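Local coordinates for protein mediator of RNA polymerase II transcription subunit 18 (Schizosaccharomyces pombe, PDB 3C0T) that serves as a component of Mediator, the coactivator complex that bridges gene-specific regulatory proteins and the basal RNA polymerase II transcription machinery, at residues 12-15 with 16-20; 60-63 with 64-67; 108-111 with 112-116. One frame throughout, in Å; residues are numbered along the deposited sequence.

None of the three contacts lies in the deep core. Interaction 1 is a surface contact at the start of helix 15-25; interactions 2 and 3 are partly buried, at the end of strand 56-61 and along the short helix 109-115. Interactions 1 and 3 lie on opposite sides of the chain's centre, about 40 Å apart between centres, whereas 2 and 3 are about 20 Å apart and both rest side chains on strand 27-41. Interaction 1 combines helical bonds with bridging water and an aromatic contact, interaction 2 turns on one serine hydroxyl and a histidine edge, and interaction 3 is chiefly main-chain bonding beside loosely placed charges.

Interaction 1 of 3, residues 12-15 with 16-20; sequences SRRF and EAVVN
Arg14 O accepts the N-H of Val18 at 2.9 Å, a straight bond with an angle of 162° at the hydrogen. It belongs to the first turn of the alpha-helix 15-25, which follows the loop after strand 2-10 and packs on the antiparallel sheet of the Med18 fold. Phe15 O receives Val19 N in the same way, and Asn20 N to Glu16 O continues the series. Just ahead of these bonds, water takes the place of the direct link. A water gives a hydrogen to Ser12 O and accepts Glu16 N, each at 3.0 Å; a second water gives a hydrogen to Arg13 O and accepts Ala17 N. Two i to i+4 pairs are thus bridged through water, and two N-H groups at the helix start gain acceptors.

On the side facing the sheet, the methyl CG2 of Val19 sits over one face of the Phe15 ring in a CH-pi contact, 3.6 Å from the centroid and 19° off the normal. It is displaced toward the rim, lying 3.5 Å from CZ. With CG anti to the backbone N (chi1 180°), the Phe15 ring is carried along the helix to the residue one turn on. The ring also stacks with Trp165 of strand 165-173, while Val19 reaches Leu129 and Tyr131 of strand 118-133.

Arg14 follows another side of the turn. Its chain bends at chi3 and brings one face of the guanidinium over the buried Val18. The charged end finds its polar partner elsewhere in the chain: NH2 is hydrogen-bonded to Phe199 O. That same NH2 nitrogen is 3.5 Å from CG2 of Val18.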
loop_
_atom_site.group_PDB
_atom_site.type_symbol
_atom_site.label_atom_id
_atom_site.label_comp_id
_atom_site.label_asym_id
_atom_site.label_seq_id
_atom_site.Cartn_x
_atom_site.Cartn_y
_atom_site.Cartn_z
ATOM N N SER A 12 1.070 -5.410 -16.970
ATOM C CA SER A 12 0.475 -4.251 -17.615
ATOM C C SER A 12 -0.430 -4.606 -18.804
ATOM O O SER A 12 -1.459 -3.960 -19.031
ATOM C CB SER A 12 1.582 -3.299 -18.072
ATOM O OG SER A 12 1.023 -2.065 -18.470
ATOM N N ARG A 13 -0.054 -5.629 -19.566
ATOM C CA ARG A 13 -0.858 -6.034 -20.720
ATOM C C ARG A 13 -2.231 -6.588 -20.341
ATOM O O ARG A 13 -3.165 -6.534 -21.140
ATOM C CB ARG A 13 -0.107 -7.064 -21.575
ATOM C CG ARG A 13 0.671 -8.111 -20.781
ATOM C CD ARG A 13 1.154 -9.234 -21.690
ATOM N NE ARG A 13 0.061 -10.148 -22.008
ATOM C CZ ARG A 13 -0.258 -11.210 -21.271
ATOM N NH1 ARG A 13 0.446 -11.495 -20.178
ATOM N NH2 ARG A 13 -1.296 -11.970 -21.609
ATOM N N ARG A 14 -2.365 -7.113 -19.129
ATOM C CA ARG A 14 -3.644 -7.671 -18.703
ATOM C C ARG A 14 -4.489 -6.718 -17.863
ATOM O O ARG A 14 -5.620 -7.045 -17.492
ATOM C CB ARG A 14 -3.417 -8.966 -17.927
ATOM C CG ARG A 14 -2.891 -10.105 -18.783
ATOM C CD ARG A 14 -2.810 -11.374 -17.966
ATOM N NE ARG A 14 -4.102 -11.661 -17.354
ATOM C CZ ARG A 14 -4.262 -12.015 -16.082
ATOM N NH1 ARG A 14 -3.208 -12.132 -15.282
ATOM N NH2 ARG A 14 -5.482 -12.236 -15.612
ATOM N N PHE A 15 -3.953 -5.535 -17.585
ATOM C CA PHE A 15 -4.659 -4.550 -16.779
ATOM C C PHE A 15 -6.113 -4.308 -17.179
ATOM O O PHE A 15 -7.014 -4.389 -16.340
ATOM C CB PHE A 15 -3.919 -3.212 -16.800
ATOM C CG PHE A 15 -4.596 -2.135 -15.991
ATOM C CD1 PHE A 15 -4.454 -2.091 -14.606
ATOM C CD2 PHE A 15 -5.400 -1.181 -16.611
ATOM C CE1 PHE A 15 -5.102 -1.113 -13.848
ATOM C CE2 PHE A 15 -6.056 -0.194 -15.861
ATOM C CZ PHE A 15 -5.906 -0.162 -14.479
ATOM N N GLU A 16 -6.352 -4.002 -18.447
ATOM C CA GLU A 16 -7.716 -3.724 -18.876
ATOM C C GLU A 16 -8.675 -4.870 -18.556
ATOM O O GLU A 16 -9.736 -4.657 -17.966
ATOM C CB GLU A 16 -7.763 -3.420 -20.378
ATOM C CG GLU A 16 -9.101 -2.835 -20.830
ATOM C CD GLU A 16 -9.180 -2.585 -22.336
ATOM O OE1 GLU A 16 -10.000 -1.721 -22.750
ATOM O OE2 GLU A 16 -8.437 -3.254 -23.096
ATOM N N ALA A 17 -8.292 -6.085 -18.941
ATOM C CA ALA A 17 -9.130 -7.259 -18.717
ATOM C C ALA A 17 -9.361 -7.563 -17.234
ATOM O O ALA A 17 -10.470 -7.940 -16.834
ATOM C CB ALA A 17 -8.515 -8.478 -19.413
ATOM N N VAL A 18 -8.322 -7.400 -16.419
ATOM C CA VAL A 18 -8.455 -7.684 -14.995
ATOM C C VAL A 18 -9.358 -6.676 -14.314
ATOM O O VAL A 18 -10.194 -7.038 -13.489
ATOM C CB VAL A 18 -7.091 -7.719 -14.305
ATOM C CG1 VAL A 18 -7.268 -7.771 -12.791
ATOM C CG2 VAL A 18 -6.320 -8.949 -14.786
ATOM N N VAL A 19 -9.206 -5.409 -14.672
ATOM C CA VAL A 19 -10.037 -4.376 -14.083
ATOM C C VAL A 19 -11.493 -4.628 -14.445
ATOM O O VAL A 19 -12.368 -4.538 -13.584
ATOM C CB VAL A 19 -9.600 -2.970 -14.553
ATOM C CG1 VAL A 19 -10.618 -1.921 -14.120
ATOM C CG2 VAL A 19 -8.244 -2.642 -13.940
ATOM N N ASN A 20 -11.768 -4.951 -15.707
ATOM C CA ASN A 20 -13.152 -5.223 -16.092
ATOM C C ASN A 20 -13.686 -6.435 -15.315
ATOM O O ASN A 20 -14.848 -6.447 -14.907
ATOM C CB ASN A 20 -13.268 -5.473 -17.598
ATOM C CG ASN A 20 -13.125 -4.194 -18.419
ATOM O OD1 ASN A 20 -13.600 -3.121 -18.017
ATOM N ND2 ASN A 20 -12.487 -4.308 -19.583
HETATM O O HOH W 1 -4.135 -3.497 -20.410
HETATM O O HOH W 2 -6.102 -6.552 -21.149
#

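Interaction 2 of 3, residues 60-63 with 64-67; sequences SNIE and SHDE
The His65 imidazole meets the preceding residues with an edge: Ile62 CA lies in the ring plane, 3.7 Å from CD2. Ser60 OG stands near that plane too, at 4.1 Å from NE2, a distance too long for a bond. Asn61 O comes to the ring obliquely, 3.5 Å from CD2. The ring is placed by a chi1 of -85°, which sets CG beside the backbone N and turns the imidazole back toward the strand.

Ile62 also touches the ring with a side-chain methyl. Its CG2 reaches CD2 of His65 at 4.1 Å, the two side chains crossing at about a right angle, while the isoleucine as a whole is buried against Leu33 and Phe35 of strand 27-41 and against Ile152.

The backbone here makes a tight turn as strand 56-61 of the antiparallel sheet gives way to the loop before strand 78-83. The CA atoms of Asn61 and Ser64 come within 6.2 Å of each other, close enough for a beta-turn. A side chain ties the two ends together: Ser64 OG donates to Asn61 O at 3.2 Å. The hydroxyl stands between the backbone N and the carbonyl carbon (chi1 66°), and it approaches the acceptor from a position tilted 31° out of the carbonyl plane. Asn61 O therefore has a hydroxyl as hydrogen-bond donor and a ring carbon as van der Waals neighbour. Toward strand 27-41, Ser60 makes backbone hydrogen bonds with Phe35, and Glu63 OE1 has a weak bond with Thr31 OG1.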
loop_
_atom_site.group_PDB
_atom_site.type_symbol
_atom_site.label_atom_id
_atom_site.label_comp_id
_atom_site.label_asym_id
_atom_site.label_seq_id
_atom_site.Cartn_x
_atom_site.Cartn_y
_atom_site.Cartn_z
ATOM N N SER A 60 -0.960 10.902 2.568
ATOM C CA SER A 60 -1.842 12.013 2.285
ATOM C C SER A 60 -2.628 11.682 1.027
ATOM O O SER A 60 -2.061 11.236 0.026
ATOM C CB SER A 60 -1.038 13.289 2.056
ATOM O OG SER A 60 -1.866 14.291 1.498
ATOM N N ASN A 61 -3.937 11.879 1.083
ATOM C CA ASN A 61 -4.776 11.629 -0.078
ATOM C C ASN A 61 -4.661 12.856 -0.985
ATOM O O ASN A 61 -5.256 13.896 -0.712
ATOM C CB ASN A 61 -6.227 11.412 0.360
ATOM C CG ASN A 61 -7.159 11.154 -0.808
ATOM O OD1 ASN A 61 -8.344 10.872 -0.620
ATOM N ND2 ASN A 61 -6.630 11.249 -2.022
ATOM N N ILE A 62 -3.883 12.748 -2.054
ATOM C CA ILE A 62 -3.717 13.885 -2.950
ATOM C C ILE A 62 -4.814 13.970 -3.989
ATOM O O ILE A 62 -4.853 14.896 -4.793
ATOM C CB ILE A 62 -2.333 13.876 -3.638
ATOM C CG1 ILE A 62 -2.037 12.507 -4.239
ATOM C CG2 ILE A 62 -1.268 14.259 -2.624
ATOM C CD1 ILE A 62 -0.676 12.422 -4.903
ATOM N N GLU A 63 -5.717 12.998 -3.959
ATOM C CA GLU A 63 -6.847 12.971 -4.879
ATOM C C GLU A 63 -7.710 14.200 -4.592
ATOM O O GLU A 63 -8.482 14.645 -5.443
ATOM C CB GLU A 63 -7.647 11.681 -4.665
ATOM C CG GLU A 63 -9.027 11.640 -5.297
ATOM C CD GLU A 63 -9.002 11.813 -6.801
ATOM O OE1 GLU A 63 -10.057 11.591 -7.432
ATOM O OE2 GLU A 63 -7.942 12.177 -7.353
ATOM N N SER A 64 -7.552 14.748 -3.387
ATOM C CA SER A 64 -8.293 15.928 -2.946
ATOM C C SER A 64 -7.366 17.136 -2.774
ATOM O O SER A 64 -7.302 17.734 -1.694
ATOM C CB SER A 64 -8.998 15.642 -1.613
ATOM O OG SER A 64 -8.059 15.442 -0.569
ATOM N N HIS A 65 -6.654 17.488 -3.844
ATOM C CA HIS A 65 -5.728 18.621 -3.825
ATOM C C HIS A 65 -5.591 19.289 -5.185
ATOM O O HIS A 65 -5.853 18.677 -6.225
ATOM C CB HIS A 65 -4.332 18.174 -3.384
ATOM C CG HIS A 65 -4.142 18.140 -1.904
ATOM N ND1 HIS A 65 -4.264 19.263 -1.115
ATOM C CD2 HIS A 65 -3.831 17.122 -1.068
ATOM C CE1 HIS A 65 -4.039 18.937 0.145
ATOM N NE2 HIS A 65 -3.774 17.643 0.202
ATOM N N ASP A 66 -5.170 20.550 -5.162
ATOM C CA ASP A 66 -4.944 21.311 -6.383
ATOM C C ASP A 66 -3.478 21.078 -6.702
ATOM O O ASP A 66 -2.608 21.435 -5.903
ATOM C CB ASP A 66 -5.160 22.810 -6.154
ATOM C CG ASP A 66 -6.543 23.134 -5.627
ATOM O OD1 ASP A 66 -6.839 24.341 -5.457
ATOM O OD2 ASP A 66 -7.331 22.191 -5.382
ATOM N N GLU A 67 -3.197 20.474 -7.851
ATOM C CA GLU A 67 -1.814 20.219 -8.227
ATOM C C GLU A 67 -1.092 21.557 -8.320
ATOM O O GLU A 67 0.137 21.619 -8.337
ATOM C CB GLU A 67 -1.754 19.498 -9.570
ATOM C CG GLU A 67 -2.053 20.375 -10.762
ATOM C CD GLU A 67 -1.996 19.605 -12.059
ATOM O OE1 GLU A 67 -1.959 20.250 -13.128
ATOM O OE2 GLU A 67 -1.994 18.353 -12.004
#

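Interaction 3 of 3, residues 108-111 with 112-116; sequences SVTE and FVEKM
Val109 O is the acceptor for Val113 N at 3.0 Å, nearly in line with the carbonyl, and a further weak, bent bond from Phe112 N reaches it at 2.8 Å. Phe112 N is in turn divided, since it also makes a weak bond with Ser108 O, which takes another weak one from Glu111 N. This mixed pattern opens the short alpha-helix 109-115, which precedes strand 118-133. Ser108 occupies the N-cap position, yet its side chain makes no capping bond. From there the bonding becomes regular: Thr110 O takes Glu114 N, Glu111 O takes Lys115 N at 3.0 Å with an angle of 149° at the hydrogen, and Phe112 O takes Met116 N.

Two carbon-oxygen contacts, Val113 CG2 to Thr110 O and Lys115 CD to Glu111 O, are modelled unusually short, and their exact distances are doubtful. On the buried side, Val109 CG1 touches Val113 CG1 at 4.0 Å, and Thr110, Val113 and Glu114 lean on Tyr39 of strand 27-41.

The acids and the lysine stay apart. Lys115 NZ folds back to 4.5 Å from Glu111 OE2, beyond a salt bridge, and the carboxylates of Glu111 and Glu114 are separated by 5.8 Å between their OE1 atoms. Attraction to the ammonium probably offsets some of the repulsion between the acids, while direct bonding in this helical turn rests on the main chain.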
loop_
_atom_site.group_PDB
_atom_site.type_symbol
_atom_site.label_atom_id
_atom_site.label_comp_id
_atom_site.label_asym_id
_atom_site.label_seq_id
_atom_site.Cartn_x
_atom_site.Cartn_y
_atom_site.Cartn_z
ATOM N N SER A 108 2.428 21.681 9.910
ATOM C CA SER A 108 3.266 20.802 9.105
ATOM C C SER A 108 3.684 19.573 9.905
ATOM O O SER A 108 4.665 19.607 10.655
ATOM C CB SER A 108 4.509 21.552 8.620
ATOM O OG SER A 108 5.358 20.698 7.872
ATOM N N VAL A 109 2.927 18.493 9.738
ATOM C CA VAL A 109 3.191 17.235 10.423
ATOM C C VAL A 109 4.630 16.773 10.210
ATOM O O VAL A 109 5.296 16.314 11.133
ATOM C CB VAL A 109 2.240 16.150 9.913
ATOM C CG1 VAL A 109 2.597 14.810 10.534
ATOM C CG2 VAL A 109 0.806 16.541 10.238
ATOM N N THR A 110 5.092 16.894 8.975
ATOM C CA THR A 110 6.445 16.519 8.588
ATOM C C THR A 110 7.496 16.984 9.586
ATOM O O THR A 110 8.336 16.202 10.029
ATOM C CB THR A 110 6.772 17.110 7.200
ATOM O OG1 THR A 110 6.232 16.252 6.192
ATOM C CG2 THR A 110 8.275 17.280 7.005
ATOM N N GLU A 111 7.447 18.265 9.932
ATOM C CA GLU A 111 8.407 18.835 10.862
ATOM C C GLU A 111 8.209 18.329 12.281
ATOM O O GLU A 111 9.169 18.198 13.043
ATOM C CB GLU A 111 8.319 20.358 10.805
ATOM C CG GLU A 111 8.631 20.884 9.405
ATOM C CD GLU A 111 8.360 22.369 9.227
ATOM O OE1 GLU A 111 8.621 22.880 8.114
ATOM O OE2 GLU A 111 7.888 23.022 10.187
ATOM N N PHE A 112 6.965 18.031 12.640
ATOM C CA PHE A 112 6.690 17.527 13.976
ATOM C C PHE A 112 7.339 16.164 14.171
ATOM O O PHE A 112 7.887 15.878 15.235
ATOM C CB PHE A 112 5.189 17.386 14.216
ATOM C CG PHE A 112 4.845 16.962 15.614
ATOM C CD1 PHE A 112 4.668 17.908 16.620
ATOM C CD2 PHE A 112 4.724 15.614 15.935
ATOM C CE1 PHE A 112 4.373 17.516 17.925
ATOM C CE2 PHE A 112 4.431 15.211 17.233
ATOM C CZ PHE A 112 4.254 16.163 18.232
ATOM N N VAL A 113 7.274 15.317 13.147
ATOM C CA VAL A 113 7.867 13.993 13.273
ATOM C C VAL A 113 9.388 14.083 13.326
ATOM O O VAL A 113 10.038 13.244 13.952
ATOM C CB VAL A 113 7.437 13.049 12.122
ATOM C CG1 VAL A 113 5.926 13.139 11.909
ATOM C CG2 VAL A 113 8.193 13.384 10.864
ATOM N N GLU A 114 9.962 15.091 12.676
ATOM C CA GLU A 114 11.412 15.258 12.712
ATOM C C GLU A 114 11.786 15.669 14.131
ATOM O O GLU A 114 12.821 15.254 14.651
ATOM C CB GLU A 114 11.875 16.327 11.717
ATOM C CG GLU A 114 11.539 15.997 10.277
ATOM C CD GLU A 114 12.044 17.037 9.291
ATOM O OE1 GLU A 114 11.844 18.247 9.536
ATOM O OE2 GLU A 114 12.633 16.642 8.260
ATOM N N LYS A 115 10.935 16.482 14.756
ATOM C CA LYS A 115 11.182 16.922 16.125
ATOM C C LYS A 115 11.190 15.732 17.075
ATOM O O LYS A 115 11.919 15.724 18.064
ATOM C CB LYS A 115 10.115 17.910 16.580
ATOM C CG LYS A 115 10.511 19.372 16.471
ATOM C CD LYS A 115 10.588 19.848 15.029
ATOM C CE LYS A 115 10.721 21.369 14.977
ATOM N NZ LYS A 115 10.666 21.900 13.586
ATOM N N MET A 116 10.372 14.730 16.775
ATOM C CA MET A 116 10.301 13.532 17.603
ATOM C C MET A 116 11.562 12.689 17.474
ATOM O O MET A 116 11.712 11.688 18.171
ATOM C CB MET A 116 9.103 12.673 17.206
ATOM C CG MET A 116 7.750 13.256 17.549
ATOM S SD MET A 116 6.461 12.035 17.232
ATOM C CE MET A 116 6.078 12.411 15.526
#